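Local coordinates for Exo-1,3/1,4-beta-glucanase (Pseudoalteromonas sp., PDB 3UT0), which probably releases glucose units from the ends of beta-1,3- and beta-1,4-linked glucans, as a calcium-binding glycoside hydrolase of family 3, at residues N646-L651 and S701-T706; C737-C742 and P778-L783; Y716-M721 and A798-P803. All coordinates share one frame; numbering follows the deposited sequence.

Interaction 1: residues N646-L651 and S701-T706; sequences NMTWQL and SYLEPT
Asn-646 O accepts one N-H, from Leu-703 N at 2.6 Å, a fairly straight bond whose donor is tilted from the carbonyl plane, and Tyr-702 CA adds a weaker C-H...O contact at 3.2 Å. Beyond the non-hydrogen-bonded pair Met-647/Tyr-702, Thr-648 and Ser-701 exchange N-H...O bonds in both directions, each 2.9 Å between N and O.

The side chains alternate between the two faces. On the inner face, bends at chi2 (-64°) and chi3 (-71°) curl Met-647 over the Tyr-702 ring, leaving SD 3.8 Å from the ring centroid in a Met-aromatic contact, with CE above the centre of that face and Thr-706 CB across the opposite one. Flexible and polarisable, methionine moulds itself well to a ring. On the face of Thr-648 and Ser-701, Thr-648 CG2 meets Leu-703 CD2, which reaches over from the corner, at 3.6 Å, the side chains crossing at about a right angle.

Gln-650 lays CG and CD against Ser-701 OG, each 3.6 Å away, while that small hydroxyl bonds to Asp-781. Shortening Gln-650 to an alanine would probably strip this cover and leave the Ser-701 to Asp-781 bond more open to competing water.

Non-hydrogen-bonded and hydrogen-bonded pairs thus alternate as in any antiparallel sheet, here one layer of a beta-sandwich of the galactose-binding-like family.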
loop_
_atom_site.group_PDB
_atom_site.type_symbol
_atom_site.label_atom_id
_atom_site.label_comp_id
_atom_site.label_asym_id
_atom_site.label_seq_id
_atom_site.Cartn_x
_atom_site.Cartn_y
_atom_site.Cartn_z
ATOM N N ASN A 646 12.159 -32.304 -1.826
ATOM C CA ASN A 646 11.620 -33.441 -2.569
ATOM C C ASN A 646 10.186 -33.230 -3.056
ATOM O O ASN A 646 9.572 -34.152 -3.586
ATOM C CB ASN A 646 11.744 -34.753 -1.778
ATOM C CG ASN A 646 12.656 -35.762 -2.453
ATOM O OD1 ASN A 646 12.858 -35.715 -3.666
ATOM N ND2 ASN A 646 13.172 -36.706 -1.679
ATOM N N MET A 647 9.672 -32.012 -2.898
ATOM C CA MET A 647 8.315 -31.670 -3.333
ATOM C C MET A 647 8.321 -30.657 -4.482
ATOM O O MET A 647 9.165 -29.766 -4.543
ATOM C CB MET A 647 7.490 -31.091 -2.172
ATOM C CG MET A 647 7.450 -31.948 -0.917
ATOM S SD MET A 647 6.634 -33.512 -1.259
ATOM C CE MET A 647 4.949 -32.970 -1.464
ATOM N N THR A 648 7.353 -30.795 -5.377
ATOM C CA THR A 648 7.206 -29.901 -6.510
ATOM C C THR A 648 5.733 -29.814 -6.890
ATOM O O THR A 648 4.958 -30.716 -6.588
ATOM C CB THR A 648 7.980 -30.421 -7.729
ATOM O OG1 THR A 648 7.678 -29.613 -8.870
ATOM C CG2 THR A 648 7.579 -31.852 -8.040
ATOM N N TRP A 649 5.347 -28.727 -7.550
ATOM C CA TRP A 649 4.022 -28.651 -8.159
ATOM C C TRP A 649 4.081 -29.300 -9.525
ATOM O O TRP A 649 5.140 -29.369 -10.138
ATOM C CB TRP A 649 3.540 -27.202 -8.314
ATOM C CG TRP A 649 3.446 -26.442 -7.027
ATOM C CD1 TRP A 649 4.323 -25.499 -6.567
ATOM C CD2 TRP A 649 2.430 -26.564 -6.021
ATOM N NE1 TRP A 649 3.915 -25.023 -5.349
ATOM C CE2 TRP A 649 2.759 -25.661 -4.988
ATOM C CE3 TRP A 649 1.282 -27.354 -5.886
ATOM C CZ2 TRP A 649 1.976 -25.519 -3.847
ATOM C CZ3 TRP A 649 0.507 -27.196 -4.762
ATOM C CH2 TRP A 649 0.854 -26.289 -3.759
ATOM N N GLN A 650 2.942 -29.806 -9.979
ATOM C CA GLN A 650 2.815 -30.378 -11.310
ATOM C C GLN A 650 1.548 -29.832 -11.909
ATOM O O GLN A 650 0.492 -29.848 -11.271
ATOM C CB GLN A 650 2.715 -31.907 -11.297
ATOM C CG GLN A 650 3.997 -32.654 -11.028
ATOM C CD GLN A 650 3.905 -34.120 -11.440
ATOM O OE1 GLN A 650 2.949 -34.539 -12.103
ATOM N NE2 GLN A 650 4.904 -34.904 -11.051
ATOM N N LEU A 651 1.655 -29.357 -13.140
ATOM C CA LEU A 651 0.512 -28.800 -13.826
ATOM C C LEU A 651 0.345 -29.561 -15.119
ATOM O O LEU A 651 1.205 -29.515 -15.996
ATOM C CB LEU A 651 0.725 -27.308 -14.088
ATOM C CG LEU A 651 0.609 -26.346 -12.900
ATOM C CD1 LEU A 651 1.773 -26.469 -11.938
ATOM C CD2 LEU A 651 0.483 -24.902 -13.391
ATOM N N SER A 701 3.436 -32.935 -5.615
ATOM C CA SER A 701 4.063 -34.224 -5.878
ATOM C C SER A 701 5.451 -34.385 -5.277
ATOM O O SER A 701 6.193 -33.423 -5.115
ATOM C CB SER A 701 4.163 -34.444 -7.384
ATOM O OG SER A 701 2.908 -34.261 -8.005
ATOM N N TYR A 702 5.800 -35.628 -4.973
ATOM C CA TYR A 702 7.155 -35.969 -4.575
ATOM C C TYR A 702 8.019 -36.045 -5.843
ATOM O O TYR A 702 7.569 -36.540 -6.875
ATOM C CB TYR A 702 7.162 -37.305 -3.798
ATOM C CG TYR A 702 6.408 -37.272 -2.478
ATOM C CD1 TYR A 702 7.052 -36.919 -1.299
ATOM C CD2 TYR A 702 5.056 -37.584 -2.413
ATOM C CE1 TYR A 702 6.377 -36.876 -0.094
ATOM C CE2 TYR A 702 4.368 -37.543 -1.203
ATOM C CZ TYR A 702 5.039 -37.193 -0.048
ATOM O OH TYR A 702 4.376 -37.151 1.157
ATOM N N LEU A 703 9.247 -35.542 -5.774
ATOM C CA LEU A 703 10.176 -35.665 -6.896
ATOM C C LEU A 703 10.546 -37.133 -7.114
ATOM O O LEU A 703 10.676 -37.596 -8.245
ATOM C CB LEU A 703 11.438 -34.829 -6.659
ATOM C CG LEU A 703 11.464 -33.379 -7.173
ATOM C CD1 LEU A 703 10.965 -33.309 -8.611
ATOM C CD2 LEU A 703 10.667 -32.457 -6.280
ATOM N N GLU A 704 10.706 -37.862 -6.017
ATOM C CA GLU A 704 10.920 -39.307 -6.067
ATOM C C GLU A 704 9.859 -40.013 -5.216
ATOM O O GLU A 704 9.782 -39.783 -4.001
ATOM C CB GLU A 704 12.322 -39.656 -5.562
ATOM C CG GLU A 704 13.438 -39.003 -6.353
ATOM C CD GLU A 704 14.808 -39.308 -5.790
ATOM O OE1 GLU A 704 14.905 -39.598 -4.579
ATOM O OE2 GLU A 704 15.787 -39.264 -6.564
ATOM N N PRO A 705 9.036 -40.867 -5.853
ATOM C CA PRO A 705 7.975 -41.653 -5.206
ATOM C C PRO A 705 8.406 -42.204 -3.855
ATOM O O PRO A 705 9.438 -42.861 -3.755
ATOM C CB PRO A 705 7.734 -42.789 -6.196
ATOM C CG PRO A 705 8.027 -42.176 -7.508
ATOM C CD PRO A 705 9.148 -41.189 -7.285
ATOM N N THR A 706 7.625 -41.903 -2.827
ATOM C CA THR A 706 8.007 -42.205 -1.460
ATOM C C THR A 706 6.873 -42.915 -0.750
ATOM O O THR A 706 5.747 -42.420 -0.737
ATOM C CB THR A 706 8.312 -40.908 -0.682
ATOM O OG1 THR A 706 8.870 -39.937 -1.574
ATOM C CG2 THR A 706 9.289 -41.185 0.456
#

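Interaction 2: residues C737-C742 and P778-L783; sequences CSESNC and PITDAL
Cys-737 and Asp-781 hold the two chain segments together through their backbones. Cys-737 N gives a 2.9 Å bond to Asp-781 O, and in return Cys-737 O receives two successive N-H groups: a short bond from Thr-780 N at 2.7 Å and a weak one from Asp-781 N at 3.4 Å. One residue opposite two is the classic beta bulge. The same carbonyl oxygen also meets Ile-779 CA in a C-H...O contact, so three groups share it.

Van der Waals contacts, several of them of carbon against carbonyl oxygen, fill in around these bonds. Ile-779 folds back, its CG1 anti to the carbonyl carbon (chi1 -66°), and with a bend at chi2 (-53°) this brings CD1 to 3.3 Å from Cys-737 O, where its bulk probably screens the bonded carbonyl from water. Further out, Thr-780 CG2 lies 4.1 Å from Glu-739 CG, the two side chains at about a right angle; it is the aliphatic part of the glutamate that is used. Ser-738, small enough to pass close to the other segment, puts CB 3.1 Å from Pro-778 O.

Covalent chemistry closes the loop itself: Cys-737 SG and Cys-742 SG form a disulfide at 2.0 Å, joining the last residue of one strand to the first of the next. Within it, Ser-738 N makes a weak bond to Asn-741 O.

Charge enters through Asp-781, whose side chain lies on the same face as that of Cys-737. Its OD2 forms a salt bridge with Arg-784, and its OD1 is engaged by Ser-701. Despite the nearby Thr-780 O, these partners would be expected to favour the ionised carboxylate, while the segment-to-segment grip itself rests on main-chain bonds that hardly depend on pH.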
loop_
_atom_site.group_PDB
_atom_site.type_symbol
_atom_site.label_atom_id
_atom_site.label_comp_id
_atom_site.label_asym_id
_atom_site.label_seq_id
_atom_site.Cartn_x
_atom_site.Cartn_y
_atom_site.Cartn_z
ATOM N N CYS A 737 -1.628 -40.457 -3.716
ATOM C CA CYS A 737 -1.841 -41.301 -4.883
ATOM C C CYS A 737 -0.557 -41.969 -5.365
ATOM O O CYS A 737 0.543 -41.554 -5.008
ATOM C CB CYS A 737 -2.458 -40.474 -6.015
ATOM S SG CYS A 737 -3.972 -39.587 -5.562
ATOM N N SER A 738 -0.701 -43.000 -6.188
ATOM C CA SER A 738 0.449 -43.792 -6.593
ATOM C C SER A 738 0.291 -44.341 -7.994
ATOM O O SER A 738 0.633 -45.491 -8.246
ATOM C CB SER A 738 0.629 -44.964 -5.624
ATOM O OG SER A 738 -0.467 -45.869 -5.717
ATOM N N GLU A 739 -0.235 -43.522 -8.897
ATOM C CA GLU A 739 -0.536 -43.941 -10.272
ATOM C C GLU A 739 -1.686 -44.943 -10.349
ATOM O O GLU A 739 -2.559 -44.825 -11.206
ATOM C CB GLU A 739 0.689 -44.520 -10.992
ATOM C CG GLU A 739 1.913 -43.628 -10.999
ATOM C CD GLU A 739 3.118 -44.331 -11.595
ATOM O OE1 GLU A 739 2.935 -45.403 -12.213
ATOM O OE2 GLU A 739 4.247 -43.818 -11.442
ATOM N N SER A 740 -1.685 -45.929 -9.455
ATOM C CA SER A 740 -2.691 -46.992 -9.481
ATOM C C SER A 740 -3.966 -46.634 -8.718
ATOM O O SER A 740 -5.058 -47.025 -9.124
ATOM C CB SER A 740 -2.099 -48.323 -8.983
ATOM O OG SER A 740 -1.616 -48.222 -7.652
ATOM N N ASN A 741 -3.818 -45.896 -7.620
ATOM C CA ASN A 741 -4.959 -45.407 -6.840
ATOM C C ASN A 741 -4.556 -44.441 -5.720
ATOM O O ASN A 741 -3.372 -44.232 -5.444
ATOM C CB ASN A 741 -5.782 -46.567 -6.258
ATOM C CG ASN A 741 -4.971 -47.452 -5.340
ATOM O OD1 ASN A 741 -4.744 -47.118 -4.173
ATOM N ND2 ASN A 741 -4.531 -48.593 -5.861
ATOM N N CYS A 742 -5.557 -43.865 -5.067
ATOM C CA CYS A 742 -5.331 -42.864 -4.035
ATOM C C CYS A 742 -5.982 -43.291 -2.710
ATOM O O CYS A 742 -6.978 -44.013 -2.711
ATOM C CB CYS A 742 -5.927 -41.524 -4.472
ATOM S SG CYS A 742 -5.430 -40.888 -6.123
ATOM N N PRO A 778 4.021 -46.876 -3.319
ATOM C CA PRO A 778 4.735 -45.614 -3.025
ATOM C C PRO A 778 4.030 -44.403 -3.627
ATOM O O PRO A 778 3.549 -44.490 -4.747
ATOM C CB PRO A 778 6.088 -45.792 -3.724
ATOM C CG PRO A 778 5.880 -46.914 -4.699
ATOM C CD PRO A 778 4.878 -47.827 -4.048
ATOM N N ILE A 779 4.001 -43.295 -2.889
ATOM C CA ILE A 779 3.179 -42.136 -3.222
ATOM C C ILE A 779 3.878 -41.194 -4.204
ATOM O O ILE A 779 5.040 -40.845 -4.027
ATOM C CB ILE A 779 2.749 -41.374 -1.941
ATOM C CG1 ILE A 779 1.811 -42.237 -1.110
ATOM C CG2 ILE A 779 2.070 -40.060 -2.266
ATOM C CD1 ILE A 779 0.644 -42.761 -1.912
ATOM N N THR A 780 3.163 -40.796 -5.248
ATOM C CA THR A 780 3.741 -39.882 -6.212
ATOM C C THR A 780 3.028 -38.519 -6.241
ATOM O O THR A 780 3.664 -37.494 -6.447
ATOM C CB THR A 780 3.853 -40.528 -7.595
ATOM O OG1 THR A 780 4.704 -39.724 -8.411
ATOM C CG2 THR A 780 2.489 -40.653 -8.236
ATOM N N ASP A 781 1.725 -38.506 -5.981
ATOM C CA ASP A 781 1.003 -37.251 -5.813
ATOM C C ASP A 781 0.379 -37.151 -4.442
ATOM O O ASP A 781 -0.609 -37.827 -4.153
ATOM C CB ASP A 781 -0.099 -37.103 -6.855
ATOM C CG ASP A 781 0.437 -36.920 -8.246
ATOM O OD1 ASP A 781 1.658 -36.707 -8.392
ATOM O OD2 ASP A 781 -0.378 -36.981 -9.191
ATOM N N ALA A 782 0.961 -36.295 -3.608
ATOM C CA ALA A 782 0.499 -36.119 -2.234
ATOM C C ALA A 782 -0.887 -35.481 -2.225
ATOM O O ALA A 782 -1.724 -35.775 -1.370
ATOM C CB ALA A 782 1.469 -35.271 -1.452
ATOM N N LEU A 783 -1.113 -34.593 -3.187
ATOM C CA LEU A 783 -2.382 -33.908 -3.341
ATOM C C LEU A 783 -2.679 -33.826 -4.841
ATOM O O LEU A 783 -1.767 -33.755 -5.650
ATOM C CB LEU A 783 -2.251 -32.538 -2.688
ATOM C CG LEU A 783 -3.227 -31.393 -2.938
ATOM C CD1 LEU A 783 -4.615 -31.872 -2.781
ATOM C CD2 LEU A 783 -2.931 -30.336 -1.905
#

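Interaction 3: residues Y716-M721 and A798-P803; sequences YLELKM and ALTIKP. With SO4 (sulfate ion), chain K.
Tyr-716 sets its CG anti to its carbonyl carbon (chi1 -64°), which places the ring out toward the turn that follows the partner strand, and rotation about CB-CG turns one face to Pro-803. Leu-717 makes the other choice, CG opposite the backbone N (chi1 174°), and thereby sends CD1 across the opposite face of the sheet to meet Leu-799 CD2 at 3.6 Å.

Pro-803 CG stands over the tyrosine ring, 3.5 Å from its centroid and 21° off the normal. This is a CH-pi contact, and proline suits it because its constrained ring presents a compact set of C-H groups. The rim of the aromatic ring is used as well: Ile-801 O lies in its plane near CD2 at 3.6 Å, and Tyr-716 OH donates to O2 of a sulfate ion at 2.6 Å. That ion, probably from the crystallisation liquor, is also bonded by Ser-809 and Thr-811. Nearer the backbone, Thr-800 CG2 presses on Tyr-716 CB at 3.5 Å, while Thr-800 OG1 bonds to Lys-802 O, within the turn that leads to the proline. Glu-718, on the same face, stretches its OE2 to Ser-804 N just beyond.

Beneath the side chains, Tyr-716 with Thr-800 and Glu-718 with Ala-798 are hydrogen-bonded antiparallel pairs, each with two N-H...O bonds; all four measure 2.9 Å from N to O.

Strand 716-723 is flanked by strand 790-800 on one side and strand 760-766 on the other. The leucine face turns inward, where Leu-717 reaches Val-735 and Leu-799 reaches Met-736, both on strand 731-737 of the other sheet.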
loop_
_atom_site.group_PDB
_atom_site.type_symbol
_atom_site.label_atom_id
_atom_site.label_comp_id
_atom_site.label_asym_id
_atom_site.label_seq_id
_atom_site.Cartn_x
_atom_site.Cartn_y
_atom_site.Cartn_z
ATOM N N TYR A 716 -3.292 -37.567 8.991
ATOM C CA TYR A 716 -4.088 -36.648 8.205
ATOM C C TYR A 716 -3.235 -35.845 7.230
ATOM O O TYR A 716 -2.110 -35.452 7.535
ATOM C CB TYR A 716 -4.826 -35.679 9.131
ATOM C CG TYR A 716 -5.834 -36.322 10.045
ATOM C CD1 TYR A 716 -7.188 -36.272 9.754
ATOM C CD2 TYR A 716 -5.436 -36.964 11.213
ATOM C CE1 TYR A 716 -8.116 -36.859 10.590
ATOM C CE2 TYR A 716 -6.354 -37.556 12.051
ATOM C CZ TYR A 716 -7.702 -37.499 11.735
ATOM O OH TYR A 716 -8.637 -38.088 12.563
ATOM N N LEU A 717 -3.777 -35.601 6.046
ATOM C CA LEU A 717 -3.246 -34.542 5.202
ATOM C C LEU A 717 -4.048 -33.298 5.535
ATOM O O LEU A 717 -5.270 -33.295 5.450
ATOM C CB LEU A 717 -3.378 -34.859 3.718
ATOM C CG LEU A 717 -2.936 -33.660 2.861
ATOM C CD1 LEU A 717 -1.457 -33.711 2.558
ATOM C CD2 LEU A 717 -3.739 -33.555 1.577
ATOM N N GLU A 718 -3.358 -32.248 5.941
ATOM C CA GLU A 718 -4.033 -31.030 6.340
ATOM C C GLU A 718 -3.611 -29.881 5.411
ATOM O O GLU A 718 -2.440 -29.777 5.037
ATOM C CB GLU A 718 -3.697 -30.714 7.793
ATOM C CG GLU A 718 -4.576 -29.671 8.432
ATOM C CD GLU A 718 -4.201 -29.420 9.869
ATOM O OE1 GLU A 718 -3.680 -28.325 10.159
ATOM O OE2 GLU A 718 -4.423 -30.318 10.704
ATOM N N LEU A 719 -4.560 -29.036 5.016
ATOM C CA LEU A 719 -4.224 -27.882 4.167
ATOM C C LEU A 719 -5.233 -26.775 4.390
ATOM O O LEU A 719 -6.311 -27.013 4.922
ATOM C CB LEU A 719 -4.185 -28.238 2.681
ATOM C CG LEU A 719 -5.535 -28.586 2.048
ATOM C CD1 LEU A 719 -5.541 -28.319 0.554
ATOM C CD2 LEU A 719 -5.919 -30.041 2.296
ATOM N N LYS A 720 -4.869 -25.559 4.017
ATOM C CA LYS A 720 -5.818 -24.446 4.035
ATOM C C LYS A 720 -6.249 -24.172 2.605
ATOM O O LYS A 720 -5.424 -24.163 1.701
ATOM C CB LYS A 720 -5.200 -23.197 4.669
ATOM C CG LYS A 720 -4.802 -23.386 6.132
ATOM C CD LYS A 720 -4.347 -22.078 6.739
ATOM C CE LYS A 720 -4.060 -22.180 8.235
ATOM N NZ LYS A 720 -2.955 -23.139 8.509
ATOM N N MET A 721 -7.544 -23.988 2.398
ATOM C CA MET A 721 -8.071 -23.825 1.055
ATOM C C MET A 721 -9.104 -22.697 1.004
ATOM O O MET A 721 -9.899 -22.513 1.926
ATOM C CB MET A 721 -8.662 -25.147 0.525
ATOM C CG MET A 721 -9.438 -25.022 -0.799
ATOM S SD MET A 721 -10.132 -26.561 -1.405
ATOM C CE MET A 721 -8.649 -27.502 -1.737
ATOM N N ALA A 798 0.413 -29.866 4.935
ATOM C CA ALA A 798 1.303 -30.689 5.741
ATOM C C ALA A 798 0.691 -32.002 6.250
ATOM O O ALA A 798 -0.534 -32.126 6.405
ATOM C CB ALA A 798 1.856 -29.876 6.904
ATOM N N LEU A 799 1.557 -32.974 6.534
ATOM C CA LEU A 799 1.133 -34.208 7.186
ATOM C C LEU A 799 1.097 -34.003 8.678
ATOM O O LEU A 799 2.020 -33.430 9.269
ATOM C CB LEU A 799 2.070 -35.359 6.847
ATOM C CG LEU A 799 2.041 -35.630 5.352
ATOM C CD1 LEU A 799 2.710 -36.946 5.034
ATOM C CD2 LEU A 799 0.592 -35.604 4.881
ATOM N N THR A 800 0.021 -34.468 9.288
ATOM C CA THR A 800 -0.125 -34.328 10.716
ATOM C C THR A 800 -0.602 -35.654 11.328
ATOM O O THR A 800 -1.212 -36.477 10.644
ATOM C CB THR A 800 -1.091 -33.181 11.031
ATOM O OG1 THR A 800 -0.987 -32.811 12.411
ATOM C CG2 THR A 800 -2.498 -33.587 10.717
ATOM N N ILE A 801 -0.291 -35.883 12.600
ATOM C CA ILE A 801 -0.731 -37.110 13.284
ATOM C C ILE A 801 -2.164 -36.977 13.801
ATOM O O ILE A 801 -2.971 -37.893 13.660
ATOM C CB ILE A 801 0.188 -37.478 14.454
ATOM C CG1 ILE A 801 1.637 -37.585 13.981
ATOM C CG2 ILE A 801 -0.261 -38.782 15.096
ATOM C CD1 ILE A 801 2.619 -37.652 15.126
ATOM N N LYS A 802 -2.465 -35.846 14.427
ATOM C CA LYS A 802 -3.840 -35.524 14.806
ATOM C C LYS A 802 -4.326 -34.209 14.153
ATOM O O LYS A 802 -3.528 -33.302 13.896
ATOM C CB LYS A 802 -3.977 -35.488 16.335
ATOM C CG LYS A 802 -2.825 -34.785 17.059
ATOM C CD LYS A 802 -2.952 -34.903 18.581
ATOM C CE LYS A 802 -1.747 -34.303 19.304
ATOM N NZ LYS A 802 -1.850 -34.444 20.789
ATOM N N PRO A 803 -5.643 -34.101 13.896
ATOM C CA PRO A 803 -6.147 -32.892 13.235
ATOM C C PRO A 803 -5.937 -31.666 14.110
ATOM O O PRO A 803 -6.245 -31.695 15.293
ATOM C CB PRO A 803 -7.650 -33.168 13.083
ATOM C CG PRO A 803 -7.841 -34.639 13.397
ATOM C CD PRO A 803 -6.738 -34.985 14.340
HETATM S S SO4 K . -11.962 -37.737 12.194
HETATM O O1 SO4 K . -13.157 -37.457 11.394
HETATM O O2 SO4 K . -10.961 -38.408 11.374
HETATM O O3 SO4 K . -11.413 -36.494 12.707
HETATM O O4 SO4 K . -12.299 -38.618 13.313
#

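All three contacts belong to the C-terminal beta-sandwich, well away from the annotated calcium sites. Interactions 1 and 2 have centres about 10 Å apart and share one antiparallel sheet, in which strands 696-702 and 779-787 are neighbours; past the corner, Thr-706 O of strand 705-706 probably bonds Ile-779 N at 2.9 Å. Interaction 3 lies in the facing sheet, its centre about 18 Å from that of interaction 1 and 17 Å from that of interaction 2, and packs onto them through Leu-719 against Leu-783 and Leu-799 against Tyr-702. Along the chain, interaction 1 is complete before the others begin, and interaction 2 forms wholly between the two segments of interaction 3, so distant sequence is woven into both layers.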